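Local coordinates for protein glycoside Hydrolase (Bacteroides uniformis, PDB 5TA0) that binds the agarose fragment neoagarooctaose and probably hydrolyses agarose chains as a GH86 enzyme of a gut bacterium's agarose-degrading pathway, at residues Tyr530-Tyr535 / Phe547-Lys553; Lys36-Val40 / Glu359-Asn363; Asp68-Ile74 / Lys126-Tyr130. One frame throughout, in Å; residues are numbered along the deposited sequence. Where two conformers were deposited one is given.

Contact 1 of 3, residues Tyr530-Tyr535 / Phe547-Lys553; sequences YYATDY and FNINNVK. With EDO (1,2-ethanediol), chain I.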
loop_
_atom_site.group_PDB
_atom_site.type_symbol
_atom_site.label_atom_id
_atom_site.label_comp_id
_atom_site.label_asym_id
_atom_site.label_seq_id
_atom_site.Cartn_x
_atom_site.Cartn_y
_atom_site.Cartn_z
ATOM N N TYR A 530 -5.957 12.594 15.067
ATOM C CA TYR A 530 -7.312 12.874 15.533
ATOM C C TYR A 530 -8.219 13.195 14.358
ATOM O O TYR A 530 -7.786 13.817 13.388
ATOM C CB TYR A 530 -7.306 14.018 16.538
ATOM C CG TYR A 530 -6.606 13.703 17.828
ATOM C CD1 TYR A 530 -7.282 13.107 18.884
ATOM C CD2 TYR A 530 -5.265 14.004 18.006
ATOM C CE1 TYR A 530 -6.636 12.787 20.074
ATOM C CE2 TYR A 530 -4.620 13.717 19.212
ATOM C CZ TYR A 530 -5.302 13.098 20.228
ATOM O OH TYR A 530 -4.669 12.823 21.427
ATOM N N TYR A 531 -9.471 12.765 14.470
ATOM C CA TYR A 531 -10.452 12.916 13.404
ATOM C C TYR A 531 -11.510 13.930 13.806
ATOM O O TYR A 531 -11.738 14.158 14.986
ATOM C CB TYR A 531 -11.074 11.547 13.098
ATOM C CG TYR A 531 -10.022 10.585 12.622
ATOM C CD1 TYR A 531 -9.675 10.516 11.282
ATOM C CD2 TYR A 531 -9.324 9.804 13.523
ATOM C CE1 TYR A 531 -8.643 9.683 10.843
ATOM C CE2 TYR A 531 -8.309 8.951 13.102
ATOM C CZ TYR A 531 -7.986 8.896 11.755
ATOM O OH TYR A 531 -6.944 8.080 11.321
ATOM N N ALA A 532 -12.134 14.541 12.824
ATOM C CA ALA A 532 -13.221 15.497 13.062
ATOM C C ALA A 532 -14.543 14.772 13.302
ATOM O O ALA A 532 -14.712 13.573 13.035
ATOM C CB ALA A 532 -13.346 16.437 11.883
ATOM N N THR A 533 -15.529 15.519 13.794
ATOM C CA THR A 533 -16.841 14.968 14.020
ATOM C C THR A 533 -17.649 14.743 12.748
ATOM O O THR A 533 -18.603 14.003 12.770
ATOM C CB THR A 533 -17.693 15.848 14.946
ATOM O OG1 THR A 533 -17.880 17.133 14.343
ATOM C CG2 THR A 533 -17.008 16.033 16.320
ATOM N N ASP A 534 -17.268 15.394 11.652
ATOM C CA ASP A 534 -18.007 15.309 10.397
ATOM C C ASP A 534 -17.017 15.432 9.240
ATOM O O ASP A 534 -15.830 15.649 9.455
ATOM C CB ASP A 534 -19.059 16.438 10.345
ATOM C CG ASP A 534 -20.263 16.112 9.497
ATOM O OD1 ASP A 534 -20.254 15.149 8.706
ATOM O OD2 ASP A 534 -21.266 16.860 9.654
ATOM N N TYR A 535 -17.518 15.331 8.013
ATOM C CA TYR A 535 -16.671 15.293 6.835
ATOM C C TYR A 535 -17.479 15.699 5.597
ATOM O O TYR A 535 -18.685 15.931 5.702
ATOM C CB TYR A 535 -16.052 13.879 6.694
ATOM C CG TYR A 535 -16.876 12.876 5.919
ATOM C CD1 TYR A 535 -16.291 12.090 4.912
ATOM C CD2 TYR A 535 -18.241 12.704 6.180
ATOM C CE1 TYR A 535 -17.059 11.196 4.171
ATOM C CE2 TYR A 535 -19.007 11.801 5.461
ATOM C CZ TYR A 535 -18.403 11.046 4.445
ATOM O OH TYR A 535 -19.173 10.157 3.712
ATOM N N PHE A 547 -15.301 22.716 11.297
ATOM C CA PHE A 547 -15.016 21.341 11.715
ATOM C C PHE A 547 -14.543 21.360 13.158
ATOM O O PHE A 547 -13.944 22.347 13.621
ATOM C CB PHE A 547 -13.927 20.721 10.842
ATOM C CG PHE A 547 -14.353 20.505 9.426
ATOM C CD1 PHE A 547 -14.283 21.541 8.502
ATOM C CD2 PHE A 547 -14.862 19.282 9.010
ATOM C CE1 PHE A 547 -14.698 21.359 7.189
ATOM C CE2 PHE A 547 -15.271 19.102 7.693
ATOM C CZ PHE A 547 -15.199 20.139 6.792
ATOM N N ASN A 548 -14.815 20.280 13.868
ATOM C CA ASN A 548 -14.446 20.139 15.269
ATOM C C ASN A 548 -13.620 18.886 15.481
ATOM O O ASN A 548 -14.039 17.807 15.071
ATOM C CB ASN A 548 -15.702 20.056 16.130
ATOM C CG ASN A 548 -16.512 21.329 16.093
ATOM O OD1 ASN A 548 -17.515 21.415 15.387
ATOM N ND2 ASN A 548 -16.054 22.327 16.804
ATOM N N ILE A 549 -12.469 19.038 16.145
ATOM C CA ILE A 549 -11.579 17.927 16.478
ATOM C C ILE A 549 -11.393 17.978 17.983
ATOM O O ILE A 549 -10.739 18.900 18.502
ATOM C CB ILE A 549 -10.245 17.999 15.724
ATOM C CG1 ILE A 549 -10.476 17.949 14.204
ATOM C CG2 ILE A 549 -9.330 16.854 16.163
ATOM C CD1 ILE A 549 -9.219 17.977 13.361
ATOM N N ASN A 550 -11.938 16.978 18.670
ATOM C CA ASN A 550 -12.077 16.988 20.123
ATOM C C ASN A 550 -11.329 15.871 20.843
ATOM O O ASN A 550 -10.892 14.893 20.235
ATOM C CB ASN A 550 -13.578 16.917 20.458
ATOM C CG ASN A 550 -14.366 18.091 19.910
ATOM O OD1 ASN A 550 -13.859 19.210 19.795
ATOM N ND2 ASN A 550 -15.634 17.827 19.550
ATOM N N ASN A 551 -11.192 16.009 22.169
ATOM C CA ASN A 551 -10.442 15.099 23.033
ATOM C C ASN A 551 -8.959 14.971 22.637
ATOM O O ASN A 551 -8.360 13.916 22.795
ATOM C CB ASN A 551 -11.115 13.706 23.120
ATOM C CG ASN A 551 -11.935 13.489 24.393
ATOM O OD1 ASN A 551 -11.690 14.073 25.477
ATOM N ND2 ASN A 551 -12.875 12.568 24.294
ATOM N N VAL A 552 -8.383 16.067 22.136
ATOM C CA VAL A 552 -6.969 16.099 21.784
ATOM C C VAL A 552 -6.141 16.209 23.059
ATOM O O VAL A 552 -6.388 17.066 23.894
ATOM C CB VAL A 552 -6.659 17.284 20.857
ATOM C CG1 VAL A 552 -5.152 17.456 20.642
ATOM C CG2 VAL A 552 -7.400 17.125 19.526
ATOM N N LYS A 553 -5.178 15.318 23.201
ATOM C CA LYS A 553 -4.319 15.290 24.374
ATOM C C LYS A 553 -3.045 16.073 24.081
ATOM O O LYS A 553 -2.320 15.776 23.138
ATOM C CB LYS A 553 -4.031 13.840 24.770
ATOM C CG LYS A 553 -5.269 12.948 24.894
ATOM C CD LYS A 553 -6.389 13.457 25.816
ATOM C CE LYS A 553 -5.886 13.807 27.222
ATOM N NZ LYS A 553 -6.945 14.005 28.261
HETATM C C1 EDO I . -19.160 11.148 15.274
HETATM O O1 EDO I . -18.243 11.479 14.234
HETATM C C2 EDO I . -18.488 11.408 16.605
HETATM O O2 EDO I . -17.891 12.705 16.606
HETATM O O HOH W 1 -2.090 13.477 21.525
HETATM O O HOH W 2 -13.489 15.228 16.945
HETATM O O HOH W 3 -16.437 18.364 12.382
HETATM O O HOH W 4 -19.273 18.873 16.080
#

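Contact 2 of 3, residues Lys36-Val40 / Glu359-Asn363; sequences KLGDV and ERTDN. With SO4 (sulfate ion), chain D.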
loop_
_atom_site.group_PDB
_atom_site.type_symbol
_atom_site.label_atom_id
_atom_site.label_comp_id
_atom_site.label_asym_id
_atom_site.label_seq_id
_atom_site.Cartn_x
_atom_site.Cartn_y
_atom_site.Cartn_z
ATOM N N LYS A 36 7.088 7.163 18.117
ATOM C CA LYS A 36 6.071 6.166 18.455
ATOM C C LYS A 36 4.758 6.560 17.795
ATOM O O LYS A 36 4.396 7.740 17.773
ATOM C CB LYS A 36 5.881 6.099 19.979
ATOM C CG LYS A 36 4.954 4.985 20.438
ATOM C CD LYS A 36 5.071 4.712 21.931
ATOM C CE LYS A 36 4.673 5.932 22.734
ATOM N NZ LYS A 36 4.572 5.564 24.168
ATOM N N LEU A 37 4.049 5.570 17.272
ATOM C CA LEU A 37 2.740 5.791 16.640
ATOM C C LEU A 37 1.873 4.634 17.047
ATOM O O LEU A 37 2.112 3.506 16.650
ATOM C CB LEU A 37 2.916 5.892 15.129
ATOM C CG LEU A 37 1.662 6.086 14.280
ATOM C CD1 LEU A 37 0.858 7.320 14.664
ATOM C CD2 LEU A 37 2.019 6.132 12.801
ATOM N N GLY A 38 0.885 4.886 17.904
ATOM C CA GLY A 38 0.153 3.792 18.539
ATOM C C GLY A 38 1.124 2.982 19.374
ATOM O O GLY A 38 1.917 3.545 20.130
ATOM N N ASP A 39 1.116 1.663 19.194
ATOM C CA ASP A 39 2.118 0.787 19.824
ATOM C C ASP A 39 3.236 0.403 18.847
ATOM O O ASP A 39 4.002 -0.522 19.115
ATOM C CB ASP A 39 1.470 -0.459 20.467
ATOM C CG ASP A 39 0.724 -1.310 19.472
ATOM O OD1 ASP A 39 0.980 -1.174 18.254
ATOM O OD2 ASP A 39 -0.121 -2.135 19.892
ATOM N N VAL A 40 3.348 1.102 17.729
ATOM C CA VAL A 40 4.399 0.794 16.761
ATOM C C VAL A 40 5.577 1.716 16.958
ATOM O O VAL A 40 5.459 2.942 16.890
ATOM C CB VAL A 40 3.924 0.916 15.302
ATOM C CG1 VAL A 40 5.067 0.526 14.364
ATOM C CG2 VAL A 40 2.720 0.032 15.048
ATOM N N GLU A 359 4.422 5.969 7.210
ATOM C CA GLU A 359 3.874 7.022 8.065
ATOM C C GLU A 359 2.598 6.618 8.770
ATOM O O GLU A 359 2.230 7.306 9.716
ATOM C CB GLU A 359 3.569 8.296 7.298
ATOM C CG GLU A 359 4.757 8.993 6.736
ATOM C CD GLU A 359 4.376 10.214 5.939
ATOM O OE1 GLU A 359 3.521 11.004 6.403
ATOM O OE2 GLU A 359 4.950 10.369 4.863
ATOM N N ARG A 360 1.893 5.583 8.276
ATOM C CA ARG A 360 0.645 5.081 8.892
ATOM C C ARG A 360 0.742 3.682 9.347
ATOM O O ARG A 360 -0.234 2.925 9.318
ATOM C CB ARG A 360 -0.479 5.021 7.858
ATOM C CG ARG A 360 -0.741 6.308 7.258
ATOM C CD ARG A 360 -2.001 6.254 6.409
ATOM N NE ARG A 360 -2.047 7.531 5.773
ATOM C CZ ARG A 360 -3.085 8.356 5.704
ATOM N NH1 ARG A 360 -4.281 8.036 6.200
ATOM N NH2 ARG A 360 -2.915 9.509 5.071
ATOM N N THR A 361 1.928 3.280 9.767
ATOM C CA THR A 361 2.188 1.919 10.069
ATOM C C THR A 361 1.228 1.330 11.116
ATOM O O THR A 361 0.918 0.145 11.070
ATOM C CB THR A 361 3.680 1.726 10.436
ATOM O OG1 THR A 361 3.959 0.343 10.625
ATOM C CG2 THR A 361 4.077 2.515 11.685
ATOM N N ASP A 362 0.753 2.143 12.052
ATOM C CA ASP A 362 -0.203 1.645 13.044
ATOM C C ASP A 362 -1.533 1.159 12.439
ATOM O O ASP A 362 -2.127 0.278 13.013
ATOM C CB ASP A 362 -0.492 2.714 14.114
ATOM C CG ASP A 362 -1.087 3.994 13.557
ATOM O OD1 ASP A 362 -0.761 4.394 12.423
ATOM O OD2 ASP A 362 -1.855 4.626 14.310
ATOM N N ASN A 363 -1.963 1.748 11.335
ATOM C CA ASN A 363 -3.238 1.390 10.677
ATOM C C ASN A 363 -3.061 0.736 9.318
ATOM O O ASN A 363 -4.024 0.671 8.523
ATOM C CB ASN A 363 -4.104 2.638 10.531
ATOM C CG ASN A 363 -4.639 3.130 11.861
ATOM O OD1 ASN A 363 -5.069 2.338 12.703
ATOM N ND2 ASN A 363 -4.658 4.429 12.028
HETATM S S SO4 D . 8.003 5.507 25.943
HETATM O O1 SO4 D . 8.453 4.937 27.219
HETATM O O2 SO4 D . 7.820 6.958 26.078
HETATM O O3 SO4 D . 9.077 5.320 24.965
HETATM O O4 SO4 D . 6.777 4.814 25.601
#

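Contact 3 of 3, residues Asp68-Ile74 / Lys126-Tyr130; sequences DLRDDLI and KVHPY. With EDO (1,2-ethanediol), chain B.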
loop_
_atom_site.group_PDB
_atom_site.type_symbol
_atom_site.label_atom_id
_atom_site.label_comp_id
_atom_site.label_asym_id
_atom_site.label_seq_id
_atom_site.Cartn_x
_atom_site.Cartn_y
_atom_site.Cartn_z
ATOM N N ASP A 68 20.422 -21.565 -6.449
ATOM C CA ASP A 68 19.568 -21.460 -5.256
ATOM C C ASP A 68 19.053 -20.025 -5.155
ATOM O O ASP A 68 19.577 -19.191 -4.417
ATOM C CB ASP A 68 20.284 -21.904 -3.980
ATOM C CG ASP A 68 19.332 -22.060 -2.799
ATOM O OD1 ASP A 68 18.175 -21.592 -2.879
ATOM O OD2 ASP A 68 19.734 -22.650 -1.770
ATOM N N LEU A 69 17.988 -19.771 -5.907
ATOM C CA LEU A 69 17.436 -18.436 -6.004
ATOM C C LEU A 69 16.697 -18.006 -4.724
ATOM O O LEU A 69 16.743 -16.835 -4.353
ATOM C CB LEU A 69 16.536 -18.309 -7.221
ATOM C CG LEU A 69 16.012 -16.900 -7.510
ATOM C CD1 LEU A 69 17.132 -15.925 -7.860
ATOM C CD2 LEU A 69 15.003 -16.972 -8.636
ATOM N N ARG A 70 16.033 -18.941 -4.041
ATOM C CA ARG A 70 15.442 -18.608 -2.728
ATOM C C ARG A 70 16.493 -18.079 -1.751
ATOM O O ARG A 70 16.254 -17.128 -1.012
ATOM C CB ARG A 70 14.745 -19.790 -2.085
ATOM C CG ARG A 70 13.478 -20.231 -2.757
ATOM C CD ARG A 70 12.815 -21.363 -1.973
ATOM N NE ARG A 70 11.715 -21.953 -2.736
ATOM C CZ ARG A 70 11.835 -22.828 -3.724
ATOM N NH1 ARG A 70 13.043 -23.273 -4.080
ATOM N NH2 ARG A 70 10.760 -23.274 -4.367
ATOM N N ASP A 71 17.663 -18.726 -1.700
ATOM C CA ASP A 71 18.697 -18.276 -0.782
ATOM C C ASP A 71 19.178 -16.866 -1.102
ATOM O O ASP A 71 19.499 -16.082 -0.202
ATOM C CB ASP A 71 19.886 -19.239 -0.780
ATOM C CG ASP A 71 20.921 -18.867 0.264
ATOM O OD1 ASP A 71 20.595 -18.910 1.457
ATOM O OD2 ASP A 71 22.023 -18.442 -0.120
ATOM N N ASP A 72 19.240 -16.550 -2.384
ATOM C CA ASP A 72 19.698 -15.231 -2.792
ATOM C C ASP A 72 18.628 -14.156 -2.534
ATOM O O ASP A 72 18.867 -13.156 -1.847
ATOM C CB ASP A 72 20.141 -15.237 -4.253
ATOM C CG ASP A 72 21.023 -14.041 -4.593
ATOM O OD1 ASP A 72 20.527 -13.066 -5.200
ATOM O OD2 ASP A 72 22.228 -14.055 -4.239
ATOM N N LEU A 73 17.423 -14.382 -3.022
ATOM C CA LEU A 73 16.409 -13.340 -2.943
ATOM C C LEU A 73 15.754 -13.264 -1.573
ATOM O O LEU A 73 15.666 -12.178 -0.983
ATOM C CB LEU A 73 15.367 -13.554 -4.025
ATOM C CG LEU A 73 14.265 -12.502 -4.162
ATOM C CD1 LEU A 73 14.753 -11.061 -4.106
ATOM C CD2 LEU A 73 13.476 -12.770 -5.449
ATOM N N ILE A 74 15.265 -14.388 -1.066
ATOM C CA ILE A 74 14.568 -14.371 0.222
ATOM C C ILE A 74 15.569 -14.234 1.386
ATOM O O ILE A 74 15.457 -13.308 2.198
ATOM C CB ILE A 74 13.653 -15.603 0.406
ATOM C CG1 ILE A 74 12.497 -15.577 -0.598
ATOM C CG2 ILE A 74 13.111 -15.653 1.830
ATOM C CD1 ILE A 74 11.701 -16.870 -0.644
ATOM N N LYS A 126 11.967 -28.968 0.457
ATOM C CA LYS A 126 12.954 -27.907 0.269
ATOM C C LYS A 126 12.388 -26.521 0.590
ATOM O O LYS A 126 13.136 -25.624 0.930
ATOM C CB LYS A 126 13.543 -27.917 -1.153
ATOM C CG LYS A 126 12.562 -27.531 -2.247
ATOM C CD LYS A 126 13.163 -27.716 -3.627
ATOM C CE LYS A 126 12.183 -27.356 -4.733
ATOM N NZ LYS A 126 11.079 -28.334 -4.927
ATOM N N VAL A 127 11.072 -26.349 0.504
ATOM C CA VAL A 127 10.508 -25.036 0.761
ATOM C C VAL A 127 10.140 -24.841 2.229
ATOM O O VAL A 127 9.976 -23.714 2.665
ATOM C CB VAL A 127 9.288 -24.723 -0.131
ATOM C CG1 VAL A 127 9.561 -25.052 -1.597
ATOM C CG2 VAL A 127 7.997 -25.360 0.392
ATOM N N HIS A 128 10.010 -25.919 3.018
ATOM C CA HIS A 128 9.495 -25.775 4.375
ATOM C C HIS A 128 10.315 -24.825 5.274
ATOM O O HIS A 128 9.741 -24.071 6.049
ATOM C CB HIS A 128 9.317 -27.135 5.047
ATOM C CG HIS A 128 8.346 -28.023 4.329
ATOM N ND1 HIS A 128 8.253 -29.375 4.570
ATOM C CD2 HIS A 128 7.447 -27.761 3.348
ATOM C CE1 HIS A 128 7.343 -29.908 3.778
ATOM N NE2 HIS A 128 6.836 -28.950 3.020
ATOM N N PRO A 129 11.668 -24.824 5.135
ATOM C CA PRO A 129 12.465 -23.886 5.936
ATOM C C PRO A 129 12.216 -22.404 5.635
ATOM O O PRO A 129 12.640 -21.564 6.423
ATOM C CB PRO A 129 13.909 -24.285 5.611
ATOM C CG PRO A 129 13.818 -25.727 5.244
ATOM C CD PRO A 129 12.542 -25.799 4.444
ATOM N N TYR A 130 11.548 -22.100 4.520
ATOM C CA TYR A 130 11.234 -20.716 4.171
ATOM C C TYR A 130 9.868 -20.259 4.665
ATOM O O TYR A 130 9.499 -19.111 4.429
ATOM C CB TYR A 130 11.352 -20.520 2.662
ATOM C CG TYR A 130 12.777 -20.625 2.183
ATOM C CD1 TYR A 130 13.591 -19.508 2.159
ATOM C CD2 TYR A 130 13.308 -21.832 1.735
ATOM C CE1 TYR A 130 14.897 -19.584 1.712
ATOM C CE2 TYR A 130 14.627 -21.921 1.303
ATOM C CZ TYR A 130 15.405 -20.786 1.291
ATOM O OH TYR A 130 16.728 -20.834 0.846
HETATM C C1 EDO B . 16.729 -19.706 4.831
HETATM O O1 EDO B . 18.080 -19.988 5.194
HETATM C C2 EDO B . 15.885 -20.923 5.147
HETATM O O2 EDO B . 15.517 -20.838 6.523
HETATM O O HOH W 5 18.007 -22.932 0.248
HETATM O O HOH W 6 18.665 -20.260 2.589
#

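Contact 1 of 3, residues Tyr530-Tyr535 / Phe547-Lys553
Y530 reaches along the 547-553 segment, from I549 at its CB, past V552 over its ring, to K553 at its hydroxyl. Its CB touches I549 CG2 at 3.5 Å. With CG beside the backbone N and anti to the carbonyl carbon (chi1 -66°), the ring runs beneath V552: CG lies 3.9 Å from V552 CG2, and CE2 approaches V552 CG1. V552 CA stands over one ring face, 4.0 Å from the Y530 ring centroid, in a CH-pi contact, while Y530 CE1 comes 3.4 Å from N551 O. At the tip, Y530 OH accepts a nearly straight bond from K553 N (3.1 Å, 163° at the hydrogen). Water 1, in the ring plane at its edge, joins the same OH to K553 O. A phenylalanine here would keep the ring under V552 but would probably leave K553 N without its acceptor and break the water link to K553 O.

Further along, T533 N gives a hydrogen bond of 3.0 Å to N548 O, with the donor almost in line with the carbonyl (168°). A532 CA makes a CA-H...O contact with that oxygen, and its small methyl suits the spot, fitting beside I549 CG1 and the F547 ring. That ring meets D534 O at its edge, in plane. The hydroxyl of T533 binds waters 3 and 4, which reach N548 N and N548 OD1, while water 2 spans Y531 O, N548 O and N550 N.

The two segments run almost antiparallel and join the sheets of strands 523-538 and 545-549. With one direct backbone-to-backbone bond between them, the seam depends on the Y530 hydroxyl and bridging waters for its other polar links, and is probably less regular than a continuous sheet edge.

Contact 2 of 3, residues Lys36-Val40 / Glu359-Asn363
L37 and D362 meet at about a right angle, the branched end of the leucine lying across the carboxylate of the aspartate. L37 CD2 comes 3.3 Å from D362 OD1 and equally close to E359 O, so one methyl touches two oxygens that approach it from different sides, while L37 CD1 lies nearer D362 OD2. Leucine suits the place because its forked end lets the two methyls make these separate contacts. The carboxylate is brought there by a chi1 of 60°, which sets D362 CG between its own backbone N and carbonyl carbon.

V40 crosses T361 obliquely, and this pair is tight: V40 CG1 is 3.5 Å from T361 CG2. The other valine methyl, V40 CG2, rests 3.9 Å from D362 CA. A beta-branched residue suits the place, since its two methyls reach two neighbouring residues. No hydrogen bond joins the segments. The charged side chains of E359 and R360 start away from the turn, E359 forming a salt bridge with R592 and R360 with E301, D305 and E308.

G38 fits because its phi is positive and because a CB there would crowd D362 CB.

L37 to V40 form a type II' beta turn closed by bonds in both directions between its end residues. It leaves strand 34-37, at the border of a five-stranded sheet, and packs on the loop linking helix 340-358 to strand 364-369 of the alpha/beta barrel.

Contact 3 of 3, residues Asp68-Ile74 / Lys126-Tyr130
The ring of Y130 lies between R70 and an ethanediol molecule, probably from the crystallisation liquor. Ethanediol C2 stands over the centre of one face. Across the opposite face lies the aliphatic part of R70: R70 CD is 4.0 Å from the Y130 ring centroid in a CH-pi contact, and R70 CB is 3.6 Å from Y130 CZ. At the edge, in the conformer described, I74 CG2 touches Y130 CD1 at 3.9 Å; water 5 is in plane there too.

The R70 guanidinium is turned 42° from the ring plane. The chain, extended from CG to NE, carries it past the ring to V127, whose CG1 sits over one guanidinium face, 3.5 Å from R70 NH2. Arginine offers methylenes to the tyrosine and charge beyond it, where I55 O accepts from NE and D61 forms a salt bridge with NH1.

The Y130 hydroxyl reaches the helix start through water: water 5 links it to D68 OD2, and water 6 to D71 OD1 and the ethanediol. D71 OD2 also forms a salt bridge with R75. D68 OD1 accepts from D71 N at 3.1 Å.

D68 stands at the N-cap of helix 69-76, and this is its capping bond. The contact seats the capped start of the helix, as far as I74, on the 3-10 segment around 128-130, between helix 107-123 and strand 134-140 of the alpha/beta barrel.

How the contacts relate
From the N terminus the chain opens contact 2 at 36-40, where strand 34-37 leads into a turn, and enters the barrel. Contact 3 is nested within this excursion: 126-130 meets 68-74, closing a loop of about fifty residues that includes strand 80-84. The chain then runs through the barrel strands up to 321-326 and helix 340-358 before 359-363 closes contact 2, just ahead of the last strand, 364-369. Contact 1 follows in series, a local closure across eleven residues joining two beta sheets. Contacts 1 and 2 reach the same five-stranded sheet through neighbouring strands 523-538 and 34-37; contact 3 stays within the barrel, on the other side of the chain's centre from contact 1.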